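Side-chain contacts in L0028 (Mitochondria associated protein) (Escherichia coli, PDB 3GCG), which probably acts as a guanine nucleotide exchange factor that switches on Rho-family GTPases of the host cell, as related bacterial effectors do: residues N25-A30 with Q41-Q46; I52-N57 with M134-S139. All coordinates share one frame; numbering follows the deposited sequence.

Interaction 1 of 2, residues N25-A30 with Q41-Q46; sequences NQLLQA and QQWFQQ
Trp43 points its indole at helix 20-32 and meets Leu27 and Leu28 with the carbons of its benzo ring. CG of Trp43 stands anti to its own backbone N (chi1 170°), which sends the ring system across the gap between the backbones. That gap measures 9.2 Å from Trp43 CA to Leu28 CA. The closest approach is Leu27 CD1 to Trp43 CH2, at 3.5 Å, a tight van der Waals contact. Leu27 CD1 also lies 3.6 Å from Trp43 CZ2. Leu27 CD2 reaches Trp43 CZ2 at 3.9 Å, so both branches of Leu27 engage the ring. The two side chains cross at a slant, and the methyls approach the indole neither squarely over its face nor squarely at its rim. The chi2 of Leu27, -148°, lies away from the staggered values, so the exact turn of the fork should be read with caution. Leu28 contributes more lightly: its CB is not directed at the tryptophan, yet the end of the chain swings nearer and CD2 of Leu28 comes to 4.1 Å from Trp43 CZ3, the side chain running at about a right angle to that of Trp43. No hydrogen bond links the segments; 123 Å² of mainly apolar surface is buried. The polar end of the indole is held independently, NE1 bonding to Ser99 OG, while Leu27 also packs on Ile100 and Phe103 of helix 99-105. Trp43 thus links its own helix 41-67 to helices 20-32 and 99-105, and touches an apolar side chain of the partner protein. Its sequence setting identifies Trp43 as the tryptophan of the WxxxE signature, and the helix-to-helix junction it fills is characteristic of the V-shaped, all-helical fold of these effectors, related to that of SopE.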
loop_
_atom_site.group_PDB
_atom_site.type_symbol
_atom_site.label_atom_id
_atom_site.label_comp_id
_atom_site.label_asym_id
_atom_site.label_seq_id
_atom_site.Cartn_x
_atom_site.Cartn_y
_atom_site.Cartn_z
ATOM N N ASN B 25 -21.427 4.107 -7.800
ATOM C CA ASN B 25 -22.511 3.652 -6.938
ATOM C C ASN B 25 -22.112 2.394 -6.196
ATOM O O ASN B 25 -22.494 2.195 -5.046
ATOM C CB ASN B 25 -23.786 3.408 -7.750
ATOM C CG ASN B 25 -24.549 4.686 -8.020
ATOM O OD1 ASN B 25 -23.959 5.710 -8.372
ATOM N ND2 ASN B 25 -25.866 4.638 -7.857
ATOM N N GLN B 26 -21.337 1.545 -6.858
ATOM C CA GLN B 26 -20.879 0.308 -6.235
ATOM C C GLN B 26 -19.772 0.617 -5.223
ATOM O O GLN B 26 -19.644 -0.053 -4.203
ATOM C CB GLN B 26 -20.392 -0.668 -7.312
ATOM C CG GLN B 26 -21.532 -1.267 -8.140
ATOM C CD GLN B 26 -21.052 -2.264 -9.189
ATOM O OE1 GLN B 26 -19.988 -2.867 -9.051
ATOM N NE2 GLN B 26 -21.852 -2.456 -10.231
ATOM N N LEU B 27 -18.980 1.647 -5.504
ATOM C CA LEU B 27 -17.914 2.047 -4.590
ATOM C C LEU B 27 -18.577 2.657 -3.345
ATOM O O LEU B 27 -18.211 2.345 -2.215
ATOM C CB LEU B 27 -17.016 3.087 -5.256
ATOM C CG LEU B 27 -15.680 3.485 -4.615
ATOM C CD1 LEU B 27 -15.416 4.938 -4.961
ATOM C CD2 LEU B 27 -15.684 3.307 -3.108
ATOM N N LEU B 28 -19.561 3.525 -3.565
ATOM C CA LEU B 28 -20.270 4.170 -2.462
ATOM C C LEU B 28 -20.987 3.142 -1.596
ATOM O O LEU B 28 -20.996 3.253 -0.369
ATOM C CB LEU B 28 -21.266 5.195 -3.009
ATOM C CG LEU B 28 -20.564 6.379 -3.678
ATOM C CD1 LEU B 28 -21.577 7.300 -4.336
ATOM C CD2 LEU B 28 -19.742 7.128 -2.635
ATOM N N GLN B 29 -21.585 2.141 -2.235
ATOM C CA GLN B 29 -22.277 1.094 -1.494
ATOM C C GLN B 29 -21.307 0.400 -0.555
ATOM O O GLN B 29 -21.633 0.147 0.605
ATOM C CB GLN B 29 -22.875 0.046 -2.437
ATOM C CG GLN B 29 -24.126 0.485 -3.165
ATOM C CD GLN B 29 -24.824 -0.680 -3.836
ATOM O OE1 GLN B 29 -25.198 -1.658 -3.174
ATOM N NE2 GLN B 29 -25.004 -0.591 -5.154
ATOM N N ALA B 30 -20.118 0.087 -1.067
ATOM C CA ALA B 30 -19.097 -0.587 -0.268
ATOM C C ALA B 30 -18.720 0.277 0.930
ATOM O O ALA B 30 -18.529 -0.221 2.040
ATOM C CB ALA B 30 -17.861 -0.879 -1.126
ATOM N N GLN B 41 -19.218 10.658 3.959
ATOM C CA GLN B 41 -18.542 11.943 4.129
ATOM C C GLN B 41 -17.090 11.775 4.558
ATOM O O GLN B 41 -16.180 12.353 3.969
ATOM C CB GLN B 41 -19.254 12.783 5.188
ATOM C CG GLN B 41 -20.769 12.811 5.098
ATOM C CD GLN B 41 -21.399 13.442 6.340
ATOM O OE1 GLN B 41 -21.128 13.020 7.471
ATOM N NE2 GLN B 41 -22.239 14.453 6.133
ATOM N N GLN B 42 -16.879 10.999 5.610
ATOM C CA GLN B 42 -15.533 10.779 6.108
ATOM C C GLN B 42 -14.690 10.123 5.024
ATOM O O GLN B 42 -13.574 10.567 4.744
ATOM C CB GLN B 42 -15.585 9.922 7.367
ATOM C CG GLN B 42 -16.417 10.560 8.464
ATOM C CD GLN B 42 -16.051 12.015 8.682
ATOM O OE1 GLN B 42 -14.930 12.328 9.082
ATOM N NE2 GLN B 42 -16.995 12.916 8.409
ATOM N N TRP B 43 -15.234 9.083 4.400
ATOM C CA TRP B 43 -14.526 8.405 3.326
ATOM C C TRP B 43 -14.133 9.412 2.243
ATOM O O TRP B 43 -12.996 9.407 1.763
ATOM C CB TRP B 43 -15.395 7.314 2.690
ATOM C CG TRP B 43 -14.767 6.773 1.443
ATOM C CD1 TRP B 43 -13.753 5.854 1.367
ATOM C CD2 TRP B 43 -15.010 7.210 0.101
ATOM N NE1 TRP B 43 -13.353 5.697 0.064
ATOM C CE2 TRP B 43 -14.112 6.511 -0.736
ATOM C CE3 TRP B 43 -15.911 8.114 -0.479
ATOM C CZ2 TRP B 43 -14.074 6.702 -2.120
ATOM C CZ3 TRP B 43 -15.873 8.304 -1.853
ATOM C CH2 TRP B 43 -14.964 7.592 -2.660
ATOM N N PHE B 44 -15.077 10.267 1.858
ATOM C CA PHE B 44 -14.825 11.268 0.816
ATOM C C PHE B 44 -13.650 12.174 1.179
ATOM O O PHE B 44 -12.761 12.409 0.360
ATOM C CB PHE B 44 -16.073 12.129 0.581
ATOM C CG PHE B 44 -15.948 13.082 -0.578
ATOM C CD1 PHE B 44 -16.147 12.641 -1.885
ATOM C CD2 PHE B 44 -15.606 14.421 -0.366
ATOM C CE1 PHE B 44 -16.004 13.522 -2.974
ATOM C CE2 PHE B 44 -15.459 15.314 -1.444
ATOM C CZ PHE B 44 -15.657 14.865 -2.750
ATOM N N GLN B 45 -13.657 12.683 2.409
ATOM C CA GLN B 45 -12.593 13.559 2.890
ATOM C C GLN B 45 -11.225 12.877 2.835
ATOM O O GLN B 45 -10.259 13.436 2.308
ATOM C CB GLN B 45 -12.885 14.001 4.333
ATOM C CG GLN B 45 -13.965 15.073 4.468
ATOM C CD GLN B 45 -14.189 15.523 5.913
ATOM O OE1 GLN B 45 -13.259 15.956 6.602
ATOM N NE2 GLN B 45 -15.434 15.428 6.373
ATOM N N GLN B 46 -11.154 11.665 3.379
ATOM C CA GLN B 46 -9.907 10.913 3.409
ATOM C C GLN B 46 -9.372 10.569 2.022
ATOM O O GLN B 46 -8.189 10.747 1.745
ATOM C CB GLN B 46 -10.098 9.629 4.209
ATOM C CG GLN B 46 -10.689 9.861 5.578
ATOM C CD GLN B 46 -10.491 8.678 6.500
ATOM O OE1 GLN B 46 -10.309 7.544 6.047
ATOM N NE2 GLN B 46 -10.535 8.934 7.803
#

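Interaction 2 of 2, residues I52-N57 with M134-S139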
loop_
_atom_site.group_PDB
_atom_site.type_symbol
_atom_site.label_atom_id
_atom_site.label_comp_id
_atom_site.label_asym_id
_atom_site.label_seq_id
_atom_site.Cartn_x
_atom_site.Cartn_y
_atom_site.Cartn_z
ATOM N N ILE B 52 -5.194 13.012 -4.048
ATOM C CA ILE B 52 -4.487 14.210 -4.462
ATOM C C ILE B 52 -3.026 14.159 -4.019
ATOM O O ILE B 52 -2.134 14.543 -4.779
ATOM C CB ILE B 52 -5.149 15.461 -3.875
ATOM C CG1 ILE B 52 -6.553 15.626 -4.461
ATOM C CG2 ILE B 52 -4.298 16.695 -4.173
ATOM C CD1 ILE B 52 -7.363 16.734 -3.778
ATOM N N SER B 53 -2.791 13.684 -2.792
ATOM C CA SER B 53 -1.434 13.570 -2.248
ATOM C C SER B 53 -0.622 12.566 -3.038
ATOM O O SER B 53 0.569 12.758 -3.267
ATOM C CB SER B 53 -1.459 13.122 -0.784
ATOM O OG SER B 53 -2.022 14.118 0.044
ATOM N N ARG B 54 -1.261 11.481 -3.444
ATOM C CA ARG B 54 -0.552 10.476 -4.207
ATOM C C ARG B 54 -0.251 11.046 -5.595
ATOM O O ARG B 54 0.824 10.815 -6.142
ATOM C CB ARG B 54 -1.373 9.182 -4.246
ATOM C CG ARG B 54 -2.042 8.829 -5.539
ATOM C CD ARG B 54 -1.211 7.862 -6.349
ATOM N NE ARG B 54 -2.001 7.307 -7.443
ATOM C CZ ARG B 54 -2.859 6.300 -7.312
ATOM N NH1 ARG B 54 -3.031 5.717 -6.132
ATOM N NH2 ARG B 54 -3.575 5.899 -8.357
ATOM N N THR B 55 -1.186 11.817 -6.147
ATOM C CA THR B 55 -0.983 12.450 -7.454
ATOM C C THR B 55 0.246 13.352 -7.338
ATOM O O THR B 55 1.084 13.395 -8.233
ATOM C CB THR B 55 -2.205 13.310 -7.874
ATOM O OG1 THR B 55 -3.346 12.466 -8.051
ATOM C CG2 THR B 55 -1.938 14.024 -9.190
ATOM N N VAL B 56 0.353 14.058 -6.215
ATOM C CA VAL B 56 1.489 14.938 -5.985
ATOM C C VAL B 56 2.773 14.129 -5.850
ATOM O O VAL B 56 3.775 14.449 -6.477
ATOM C CB VAL B 56 1.304 15.787 -4.712
ATOM C CG1 VAL B 56 2.586 16.526 -4.400
ATOM C CG2 VAL B 56 0.164 16.777 -4.897
ATOM N N ASN B 57 2.747 13.085 -5.028
ATOM C CA ASN B 57 3.928 12.248 -4.841
ATOM C C ASN B 57 4.368 11.577 -6.136
ATOM O O ASN B 57 5.551 11.367 -6.364
ATOM C CB ASN B 57 3.670 11.180 -3.777
ATOM C CG ASN B 57 4.029 11.655 -2.395
ATOM O OD1 ASN B 57 5.100 12.209 -2.187
ATOM N ND2 ASN B 57 3.137 11.435 -1.436
ATOM N N MET B 134 -5.394 -0.338 -16.156
ATOM C CA MET B 134 -6.795 0.050 -16.229
ATOM C C MET B 134 -7.252 0.620 -14.890
ATOM O O MET B 134 -8.105 1.496 -14.852
ATOM C CB MET B 134 -7.659 -1.150 -16.635
ATOM C CG MET B 134 -7.602 -1.455 -18.135
ATOM S SD MET B 134 -8.429 -2.996 -18.623
ATOM C CE MET B 134 -10.195 -2.501 -18.540
ATOM N N ILE B 135 -6.680 0.130 -13.794
ATOM C CA ILE B 135 -7.041 0.642 -12.472
ATOM C C ILE B 135 -6.619 2.108 -12.364
ATOM O O ILE B 135 -7.347 2.933 -11.808
ATOM C CB ILE B 135 -6.371 -0.175 -11.320
ATOM C CG1 ILE B 135 -7.119 -1.490 -11.113
ATOM C CG2 ILE B 135 -6.364 0.633 -10.025
ATOM C CD1 ILE B 135 -6.558 -2.342 -10.000
ATOM N N GLU B 136 -5.448 2.431 -12.894
ATOM C CA GLU B 136 -4.977 3.809 -12.846
ATOM C C GLU B 136 -5.933 4.708 -13.641
ATOM O O GLU B 136 -6.403 5.730 -13.140
ATOM C CB GLU B 136 -3.564 3.910 -13.428
ATOM C CG GLU B 136 -3.011 5.328 -13.461
ATOM C CD GLU B 136 -2.719 5.899 -12.076
ATOM O OE1 GLU B 136 -2.780 7.140 -11.924
ATOM O OE2 GLU B 136 -2.411 5.116 -11.146
ATOM N N GLN B 137 -6.227 4.308 -14.876
ATOM C CA GLN B 137 -7.112 5.072 -15.750
ATOM C C GLN B 137 -8.523 5.295 -15.225
ATOM O O GLN B 137 -9.026 6.414 -15.253
ATOM C CB GLN B 137 -7.223 4.404 -17.124
ATOM C CG GLN B 137 -5.909 4.242 -17.863
ATOM C CD GLN B 137 -6.100 3.857 -19.324
ATOM O OE1 GLN B 137 -6.917 2.993 -19.652
ATOM N NE2 GLN B 137 -5.335 4.493 -20.209
ATOM N N VAL B 138 -9.164 4.229 -14.760
ATOM C CA VAL B 138 -10.537 4.317 -14.268
ATOM C C VAL B 138 -10.717 5.046 -12.928
ATOM O O VAL B 138 -11.718 5.738 -12.721
ATOM C CB VAL B 138 -11.170 2.905 -14.191
ATOM C CG1 VAL B 138 -12.638 3.004 -13.842
ATOM C CG2 VAL B 138 -11.011 2.201 -15.529
ATOM N N SER B 139 -9.765 4.901 -12.012
ATOM C CA SER B 139 -9.901 5.598 -10.735
ATOM C C SER B 139 -9.725 7.095 -10.963
ATOM O O SER B 139 -10.388 7.906 -10.327
ATOM C CB SER B 139 -8.882 5.093 -9.702
ATOM O OG SER B 139 -7.559 5.287 -10.143
HETATM O O HOH W 1 -5.610 7.109 -10.685
#
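Arg54 and Glu136 form a salt bridge between helix 41-67 and helix 124-146, with Arg54 NH2 3.1 Å from Glu136 OE2. The side chains come from opposite directions. Their flat groups are not coplanar, the guanidinium and carboxylate planes lying 46° apart; OE2 approaches the guanidinium obliquely, whereas OE1 lies in its plane but farther off. Glu136 reaches across with a chain bent at chi2 (69°). The same carboxylate has a second, long and weak ion pair with Arg58. Near the centre of the chain, this charge pair bridges the two arms of the V-shaped fold: helix 41-67 packs against helices 73-87 and 152-166, helix 124-146 against helices 99-105 and 108-118. Without the carboxylate, as with an alanine here, Arg54 is likely to lose its charged mate and its guanidinium to turn more freely. Hydrogen bonding adds a water-mediated link. The water donates to Ser139 OG at 2.7 Å and has only weak bonds to Arg54 NH2 and to Glu136 OE1. Ser139 OG in turn donates to Ile135 O at 2.9 Å, with a C=O...OG angle of 148°, so that this carbonyl receives both the hydroxyl and the backbone N of Ser139.

Overall arrangement
Following the chain from the N terminus, helix 20-32 gives way to the eight-residue connection 33-40, and interaction 1 closes this short excursion by bringing 25-30 against the start of helix 41-67. Farther along that helix, segment 52-57 opens a much longer excursion of 76 residues, largely helical, which interaction 2 closes at 134-139 on helix 124-146. The two closures follow in series, neither nested nor crossed. Helix 41-67 serves both, though their centres are 16 Å apart and their nearest atoms about 7 Å apart, without touching. One apolar and one charged contact thereby tie this helix, at separate levels, to helices 20-32 and 124-146.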